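Local atomic coordinates of thioredoxin reductase (Streptococcus pyogenes, PDB entry 5UWY), a protein that probably catalyses NADPH-dependent reduction of thioredoxin, passing electrons through bound FAD to a redox-active disulfide. Residues 18-23 / 28-33; 83-88 / 104-109; 244-247 / 251-254. All coordinates share one frame; numbering follows the deposited sequence.

Interaction 1: residues 18-23 / 28-33; sequences TAALYA and LSVAII
This is apolar helix-on-strand packing within a Rossmann-type beta-alpha-beta unit, where Ala20 and Ala23 of helix 14-25 lie against Val30 and Ile32 of strand 30-34. The unit runs from strand 5-10 through the helix to the neighbouring parallel strand. Helix and strand segments therefore run almost antiparallel, at 168°, with their axes 8.8 Å apart at closest approach. The side chains the helix turns to the strand are the methyls of Ala20 and Ala23. Ala20 CB meets two strand side chains, Ile32 CD1 at 3.6 Å and Val30 CG1 at 4.0 Å. One turn on, Ala23 CB receives the other methyl of the same valine, Val30 CG2, at 3.7 Å. Val30 thus straddles the helix surface: with CG1 anti to its backbone N (chi1 177°) and CG2 beside that N, one branch serves each alanine. Strand alternation sends Ala31 the other way, onto Leu8 of strand 5-10, while Leu70 of helix 59-71 also packs on Ile32. Ile33, the last residue of the segment, touches the FAD, so the packing lies beside the cofactor site. The far side of the helix meets the second subunit, where Tyr22 OH hydrogen-bonds to Thr286 OG1 of that other chain. Near the end of the helix the contact finishes on the backbone, with Leu28 CB 3.5 Å from Ala23 O.

Interaction 2: residues 83-88 / 104-109; sequences QKIENF and KTVIIA
Asn87 OD1, two residues along the strand from the Ile85 that packs on Val106, is gripped twice, by Lys92 NZ and by Gly89 N, where the chain turns out of strand 84-87. That strand is an edge of the three-stranded antiparallel sheet lying over the parallel sheet of the FAD domain, the layered arrangement familiar from disulphide oxidoreductase flavoproteins. No hydrogen bond links the two segments, and their nearest CA atoms, those of Ile85 and Val106, are 8.5 Å apart, so the layers meet through side chains. Ile85 and Val106 reach toward each other tip to tip. Their branches pair off: Ile85 CG2 with Val106 CG2 at 4.2 Å, and Ile85 CD1 with Val106 CG1, also at 4.2 Å. Val94 of the middle strand packs on both residues. Within the parallel sheet, Thr105 OG1 hydrogen-bonds to Asp6 O and Thr7 OG1 of the adjacent parallel strand, while Ala109 at the other end touches the FAD. With CG1 of Ile85 anti to its carbonyl carbon (chi1 -71°) and the chain running on extended, the end methyl also reaches a second strand residue, CD1 lying 4.4 Å from Ile108 CD1.

Interaction 3: residues 244-247 / 251-254; sequences GMVK and ITDS
Two torsions of Ile251 bring it onto Val246: chi1 of 77° sets CG1 between the backbone N and the carbonyl carbon, and chi2 of -172° stretches the chain out, so that CD1 carries the contact although the side chain does not set out toward the other segment. Both residues belong to the irregular chain between strand 239-241 and strand 271-273, the connection that brings the polypeptide back into the FAD-binding domain of the pyridine nucleotide-disulphide oxidoreductase fold. Neither segment is a regular helix or strand, and no hydrogen bond joins them; the two pieces of chain meet here through aliphatic groups alone. Ile251 CD1 comes to the branch point of the valine, 4.1 Å from Val246 CB, and is nearly evenly spaced from the two methyls, 4.3 Å from both Val246 CG1 and Val246 CG2. It therefore sits over the methine of the valine, beside the root of the fork, favouring neither methyl. Val246 and Ile251 are buried, and Ile258, Thr266 and Ile268 from other loops also pack on Ile251, whose backbone is hydrogen-bonded to that of Ile259. Thr252 follows at the partly exposed margin. Next along, the carboxylate of Asp253 accepts a hydrogen bond from Trp257 N through OD1 and a weak one from Gln279 NE2 through OD2. On the incoming side, Met245, present as selenomethionine, touches the FAD and packs on Val82, so the pocket residue is the immediate neighbour in sequence of Val246, whose own side chain stays about 9 Å from the FAD. Thr252 adds to the contact through its methyl, CG2 lying 4.2 Å from Val246 CG2.

In the fold
All three contacts are mainly apolar and lack hydrogen bonds between their segments, but they lie in different parts of the same domain. Interactions 1 and 2 are buried and use the same parallel sheet from its two faces: helix on one, antiparallel sheet on the other. They meet where Ala19 CB lies 4.0 Å from Ile107 CD1. Interaction 3 joins irregular chain and reaches a partly exposed margin at Thr252. It adjoins interaction 2, Val246 CG1 touching Ile108 CD1 and Met245 CG approaching Ile85 CD1 at 4.1 Å, but stays about 9 Å, nearest atoms, from interaction 1. Each contributes one residue to the FAD pocket: Ile33, Ala109 and Met245.

Interaction 1: residues 18-23 / 28-33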
loop_
_atom_site.group_PDB
_atom_site.type_symbol
_atom_site.label_atom_id
_atom_site.label_comp_id
_atom_site.label_asym_id
_atom_site.label_seq_id
_atom_site.Cartn_x
_atom_site.Cartn_y
_atom_site.Cartn_z
ATOM N N THR A 18 -4.118 -2.709 -9.273
ATOM C CA THR A 18 -3.118 -1.667 -9.059
ATOM C C THR A 18 -1.864 -1.936 -9.882
ATOM O O THR A 18 -1.305 -1.016 -10.496
ATOM C CB THR A 18 -2.777 -1.558 -7.576
ATOM O OG1 THR A 18 -3.982 -1.357 -6.827
ATOM C CG2 THR A 18 -1.832 -0.385 -7.335
ATOM N N ALA A 19 -1.415 -3.193 -9.914
ATOM C CA ALA A 19 -0.287 -3.547 -10.768
ATOM C C ALA A 19 -0.593 -3.253 -12.231
ATOM O O ALA A 19 0.282 -2.798 -12.976
ATOM C CB ALA A 19 0.074 -5.021 -10.580
ATOM N N ALA A 20 -1.834 -3.502 -12.659
ATOM C CA ALA A 20 -2.220 -3.186 -14.031
ATOM C C ALA A 20 -2.208 -1.686 -14.272
ATOM O O ALA A 20 -1.781 -1.224 -15.336
ATOM C CB ALA A 20 -3.602 -3.759 -14.335
ATOM N N LEU A 21 -2.677 -0.913 -13.293
ATOM C CA LEU A 21 -2.675 0.540 -13.420
ATOM C C LEU A 21 -1.259 1.067 -13.606
ATOM O O LEU A 21 -0.978 1.807 -14.555
ATOM C CB LEU A 21 -3.329 1.163 -12.188
ATOM C CG LEU A 21 -3.327 2.686 -12.077
ATOM C CD1 LEU A 21 -4.274 3.296 -13.096
ATOM C CD2 LEU A 21 -3.696 3.111 -10.663
ATOM N N TYR A 22 -0.346 0.684 -12.710
ATOM C CA TYR A 22 1.016 1.197 -12.795
ATOM C C TYR A 22 1.719 0.696 -14.051
ATOM O O TYR A 22 2.343 1.479 -14.776
ATOM C CB TYR A 22 1.803 0.808 -11.544
ATOM C CG TYR A 22 1.684 1.814 -10.423
ATOM C CD1 TYR A 22 0.589 1.808 -9.571
ATOM C CD2 TYR A 22 2.665 2.777 -10.223
ATOM C CE1 TYR A 22 0.476 2.728 -8.548
ATOM C CE2 TYR A 22 2.561 3.702 -9.203
ATOM C CZ TYR A 22 1.466 3.673 -8.369
ATOM O OH TYR A 22 1.358 4.592 -7.350
ATOM N N ALA A 23 1.622 -0.606 -14.326
ATOM C CA ALA A 23 2.324 -1.182 -15.469
ATOM C C ALA A 23 1.839 -0.576 -16.780
ATOM O O ALA A 23 2.643 -0.199 -17.639
ATOM C CB ALA A 23 2.142 -2.699 -15.482
ATOM N N LEU A 28 3.099 -0.105 -21.200
ATOM C CA LEU A 28 3.435 -1.505 -21.407
ATOM C C LEU A 28 2.176 -2.288 -21.751
ATOM O O LEU A 28 1.065 -1.921 -21.352
ATOM C CB LEU A 28 4.110 -2.116 -20.168
ATOM C CG LEU A 28 5.382 -1.433 -19.662
ATOM C CD1 LEU A 28 5.884 -2.110 -18.396
ATOM C CD2 LEU A 28 6.458 -1.427 -20.736
ATOM N N SER A 29 2.361 -3.369 -22.506
ATOM C CA SER A 29 1.259 -4.256 -22.868
ATOM C C SER A 29 0.824 -5.040 -21.635
ATOM O O SER A 29 1.582 -5.865 -21.114
ATOM C CB SER A 29 1.686 -5.194 -23.992
ATOM O OG SER A 29 2.492 -4.510 -24.935
ATOM N N VAL A 30 -0.393 -4.787 -21.164
ATOM C CA VAL A 30 -0.887 -5.358 -19.918
ATOM C C VAL A 30 -2.223 -6.038 -20.174
ATOM O O VAL A 30 -3.127 -5.445 -20.778
ATOM C CB VAL A 30 -1.039 -4.288 -18.821
ATOM C CG1 VAL A 30 -1.619 -4.909 -17.561
ATOM C CG2 VAL A 30 0.296 -3.624 -18.541
ATOM N N ALA A 31 -2.353 -7.275 -19.703
ATOM C CA ALA A 31 -3.654 -7.924 -19.723
ATOM C C ALA A 31 -3.881 -8.634 -18.401
ATOM O O ALA A 31 -2.948 -9.196 -17.821
ATOM C CB ALA A 31 -3.780 -8.907 -20.890
ATOM N N ILE A 32 -5.121 -8.592 -17.920
ATOM C CA ILE A 32 -5.518 -9.291 -16.702
ATOM C C ILE A 32 -6.352 -10.499 -17.095
ATOM O O ILE A 32 -7.358 -10.355 -17.798
ATOM C CB ILE A 32 -6.314 -8.371 -15.760
ATOM C CG1 ILE A 32 -5.524 -7.107 -15.423
ATOM C CG2 ILE A 32 -6.706 -9.117 -14.494
ATOM C CD1 ILE A 32 -6.338 -6.081 -14.660
ATOM N N ILE A 33 -5.954 -11.688 -16.644
ATOM C CA ILE A 33 -6.786 -12.881 -16.793
ATOM C C ILE A 33 -7.603 -13.024 -15.517
ATOM O O ILE A 33 -7.048 -13.262 -14.437
ATOM C CB ILE A 33 -5.972 -14.155 -17.056
ATOM C CG1 ILE A 33 -5.355 -14.157 -18.462
ATOM C CG2 ILE A 33 -6.886 -15.380 -16.886
ATOM C CD1 ILE A 33 -3.917 -13.717 -18.510
#

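Interaction 2: residues 83-88 / 104-109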
loop_
_atom_site.group_PDB
_atom_site.type_symbol
_atom_site.label_atom_id
_atom_site.label_comp_id
_atom_site.label_asym_id
_atom_site.label_seq_id
_atom_site.Cartn_x
_atom_site.Cartn_y
_atom_site.Cartn_z
ATOM N N GLN A 83 -4.805 -22.572 -15.374
ATOM C CA GLN A 83 -4.474 -23.898 -14.872
ATOM C C GLN A 83 -2.985 -24.097 -14.654
ATOM O O GLN A 83 -2.600 -24.851 -13.755
ATOM C CB GLN A 83 -4.984 -24.979 -15.831
ATOM C CG GLN A 83 -6.275 -25.643 -15.391
ATOM C CD GLN A 83 -7.497 -24.858 -15.815
ATOM O OE1 GLN A 83 -7.507 -24.238 -16.878
ATOM N NE2 GLN A 83 -8.535 -24.879 -14.986
ATOM N N LYS A 84 -2.139 -23.442 -15.446
ATOM C CA LYS A 84 -0.705 -23.642 -15.319
ATOM C C LYS A 84 0.009 -22.409 -15.861
ATOM O O LYS A 84 -0.448 -21.781 -16.821
ATOM C CB LYS A 84 -0.241 -24.900 -16.072
ATOM C CG LYS A 84 1.097 -25.467 -15.581
ATOM C CD LYS A 84 1.667 -26.505 -16.542
ATOM C CE LYS A 84 2.902 -27.193 -15.969
ATOM N NZ LYS A 84 3.460 -28.192 -16.926
ATOM N N ILE A 85 1.120 -22.051 -15.216
ATOM C CA ILE A 85 2.025 -21.005 -15.693
ATOM C C ILE A 85 3.412 -21.627 -15.770
ATOM O O ILE A 85 3.948 -22.065 -14.748
ATOM C CB ILE A 85 2.042 -19.772 -14.768
ATOM C CG1 ILE A 85 0.735 -18.989 -14.867
ATOM C CG2 ILE A 85 3.230 -18.869 -15.087
ATOM C CD1 ILE A 85 0.417 -18.180 -13.622
ATOM N N GLU A 86 3.991 -21.686 -16.964
ATOM C CA GLU A 86 5.304 -22.301 -17.103
ATOM C C GLU A 86 6.338 -21.289 -17.570
ATOM O O GLU A 86 6.034 -20.351 -18.313
ATOM C CB GLU A 86 5.283 -23.500 -18.054
ATOM C CG GLU A 86 4.990 -24.790 -17.329
ATOM C CD GLU A 86 5.745 -24.886 -16.009
ATOM O OE1 GLU A 86 6.982 -24.740 -15.999
ATOM O OE2 GLU A 86 5.078 -25.054 -14.968
ATOM N N ASN A 87 7.568 -21.500 -17.118
ATOM C CA ASN A 87 8.664 -20.564 -17.313
ATOM C C ASN A 87 9.582 -21.057 -18.425
ATOM O O ASN A 87 9.862 -22.257 -18.532
ATOM C CB ASN A 87 9.451 -20.391 -16.008
ATOM C CG ASN A 87 10.659 -19.502 -16.168
ATOM O OD1 ASN A 87 10.653 -18.568 -16.971
ATOM N ND2 ASN A 87 11.705 -19.779 -15.398
ATOM N N PHE A 88 10.045 -20.122 -19.259
ATOM C CA PHE A 88 10.990 -20.432 -20.327
ATOM C C PHE A 88 12.168 -19.464 -20.326
ATOM O O PHE A 88 12.819 -19.288 -21.360
ATOM C CB PHE A 88 10.304 -20.413 -21.698
ATOM C CG PHE A 88 9.177 -21.396 -21.838
ATOM C CD1 PHE A 88 9.426 -22.726 -22.137
ATOM C CD2 PHE A 88 7.864 -20.985 -21.682
ATOM C CE1 PHE A 88 8.383 -23.631 -22.273
ATOM C CE2 PHE A 88 6.820 -21.882 -21.815
ATOM C CZ PHE A 88 7.079 -23.206 -22.111
ATOM N N LYS A 104 6.236 -11.628 -21.194
ATOM C CA LYS A 104 7.581 -11.489 -20.656
ATOM C C LYS A 104 7.578 -11.489 -19.133
ATOM O O LYS A 104 8.574 -11.889 -18.517
ATOM C CB LYS A 104 8.234 -10.209 -21.185
ATOM C CG LYS A 104 7.848 -9.861 -22.615
ATOM C CD LYS A 104 8.584 -8.625 -23.104
ATOM C CE LYS A 104 8.810 -8.675 -24.608
ATOM N NZ LYS A 104 10.185 -8.235 -24.973
ATOM N N THR A 105 6.481 -11.046 -18.510
ATOM C CA THR A 105 6.344 -11.065 -17.059
ATOM C C THR A 105 4.953 -11.540 -16.663
ATOM O O THR A 105 3.952 -11.219 -17.320
ATOM C CB THR A 105 6.599 -9.684 -16.425
ATOM O OG1 THR A 105 5.576 -8.765 -16.832
ATOM C CG2 THR A 105 7.969 -9.139 -16.807
ATOM N N VAL A 106 4.910 -12.293 -15.568
ATOM C CA VAL A 106 3.677 -12.743 -14.936
ATOM C C VAL A 106 3.624 -12.146 -13.536
ATOM O O VAL A 106 4.597 -12.243 -12.780
ATOM C CB VAL A 106 3.603 -14.281 -14.878
ATOM C CG1 VAL A 106 2.747 -14.742 -13.706
ATOM C CG2 VAL A 106 3.079 -14.838 -16.186
ATOM N N ILE A 107 2.504 -11.515 -13.199
ATOM C CA ILE A 107 2.249 -11.048 -11.840
ATOM C C ILE A 107 1.090 -11.864 -11.285
ATOM O O ILE A 107 -0.016 -11.840 -11.835
ATOM C CB ILE A 107 1.943 -9.544 -11.789
ATOM C CG1 ILE A 107 2.980 -8.756 -12.590
ATOM C CG2 ILE A 107 1.934 -9.058 -10.350
ATOM C CD1 ILE A 107 2.821 -7.257 -12.469
ATOM N N ILE A 108 1.345 -12.590 -10.203
ATOM C CA ILE A 108 0.349 -13.470 -9.602
ATOM C C ILE A 108 -0.402 -12.689 -8.530
ATOM O O ILE A 108 0.189 -12.251 -7.537
ATOM C CB ILE A 108 1.004 -14.729 -9.020
ATOM C CG1 ILE A 108 1.947 -15.332 -10.062
ATOM C CG2 ILE A 108 -0.058 -15.734 -8.595
ATOM C CD1 ILE A 108 2.219 -16.790 -9.876
ATOM N N ALA A 109 -1.705 -12.510 -8.738
ATOM C CA ALA A 109 -2.554 -11.723 -7.853
ATOM C C ALA A 109 -3.861 -12.457 -7.599
ATOM O O ALA A 109 -4.939 -11.856 -7.553
ATOM C CB ALA A 109 -2.818 -10.336 -8.436
#

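Interaction 3: residues 244-247 / 251-254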
loop_
_atom_site.group_PDB
_atom_site.type_symbol
_atom_site.label_atom_id
_atom_site.label_comp_id
_atom_site.label_asym_id
_atom_site.label_seq_id
_atom_site.Cartn_x
_atom_site.Cartn_y
_atom_site.Cartn_z
ATOM N N GLY A 244 -2.959 -23.299 -7.029
ATOM C CA GLY A 244 -2.967 -24.564 -7.738
ATOM C C GLY A 244 -2.245 -24.504 -9.067
ATOM O O GLY A 244 -1.718 -25.516 -9.538
HETATM N N MSE A 245 -2.194 -23.327 -9.684
HETATM C CA MSE A 245 -1.606 -23.199 -11.012
HETATM C C MSE A 245 -0.123 -22.822 -10.981
HETATM O O MSE A 245 0.445 -22.447 -12.008
HETATM C CB MSE A 245 -2.396 -22.183 -11.855
HETATM C CG MSE A 245 -2.144 -20.697 -11.577
HETATM SE SE MSE A 245 -1.969 -20.155 -9.713
HETATM C CE MSE A 245 -3.830 -20.331 -9.180
ATOM N N VAL A 246 0.508 -22.937 -9.813
ATOM C CA VAL A 246 1.942 -22.684 -9.692
ATOM C C VAL A 246 2.593 -23.758 -8.831
ATOM O O VAL A 246 3.666 -23.540 -8.257
ATOM C CB VAL A 246 2.226 -21.284 -9.116
ATOM C CG1 VAL A 246 1.836 -20.218 -10.114
ATOM C CG2 VAL A 246 1.498 -21.088 -7.792
ATOM N N LYS A 247 1.949 -24.924 -8.734
ATOM C CA LYS A 247 2.531 -26.021 -7.968
ATOM C C LYS A 247 3.857 -26.474 -8.565
ATOM O O LYS A 247 4.761 -26.887 -7.830
ATOM C CB LYS A 247 1.555 -27.197 -7.905
ATOM N N ILE A 251 7.631 -22.039 -5.914
ATOM C CA ILE A 251 7.654 -20.677 -5.402
ATOM C C ILE A 251 6.787 -20.516 -4.166
ATOM O O ILE A 251 6.740 -19.423 -3.583
ATOM C CB ILE A 251 7.228 -19.680 -6.496
ATOM C CG1 ILE A 251 5.711 -19.696 -6.676
ATOM C CG2 ILE A 251 7.885 -20.049 -7.809
ATOM C CD1 ILE A 251 5.232 -18.875 -7.860
ATOM N N THR A 252 6.108 -21.575 -3.744
ATOM C CA THR A 252 5.218 -21.553 -2.596
ATOM C C THR A 252 5.916 -22.130 -1.370
ATOM O O THR A 252 6.967 -22.770 -1.461
ATOM C CB THR A 252 3.940 -22.342 -2.897
ATOM O OG1 THR A 252 4.288 -23.630 -3.422
ATOM C CG2 THR A 252 3.093 -21.606 -3.921
ATOM N N ASP A 253 5.313 -21.895 -0.209
ATOM C CA ASP A 253 5.781 -22.492 1.032
ATOM C C ASP A 253 5.001 -23.783 1.287
ATOM O O ASP A 253 4.252 -24.260 0.430
ATOM C CB ASP A 253 5.663 -21.493 2.185
ATOM C CG ASP A 253 4.230 -21.062 2.455
ATOM O OD1 ASP A 253 3.325 -21.447 1.687
ATOM O OD2 ASP A 253 4.010 -20.332 3.445
ATOM N N SER A 254 5.173 -24.363 2.477
ATOM C CA SER A 254 4.494 -25.616 2.791
ATOM C C SER A 254 2.979 -25.446 2.767
ATOM O O SER A 254 2.253 -26.342 2.320
ATOM C CB SER A 254 4.959 -26.138 4.150
ATOM O OG SER A 254 5.077 -25.080 5.086
#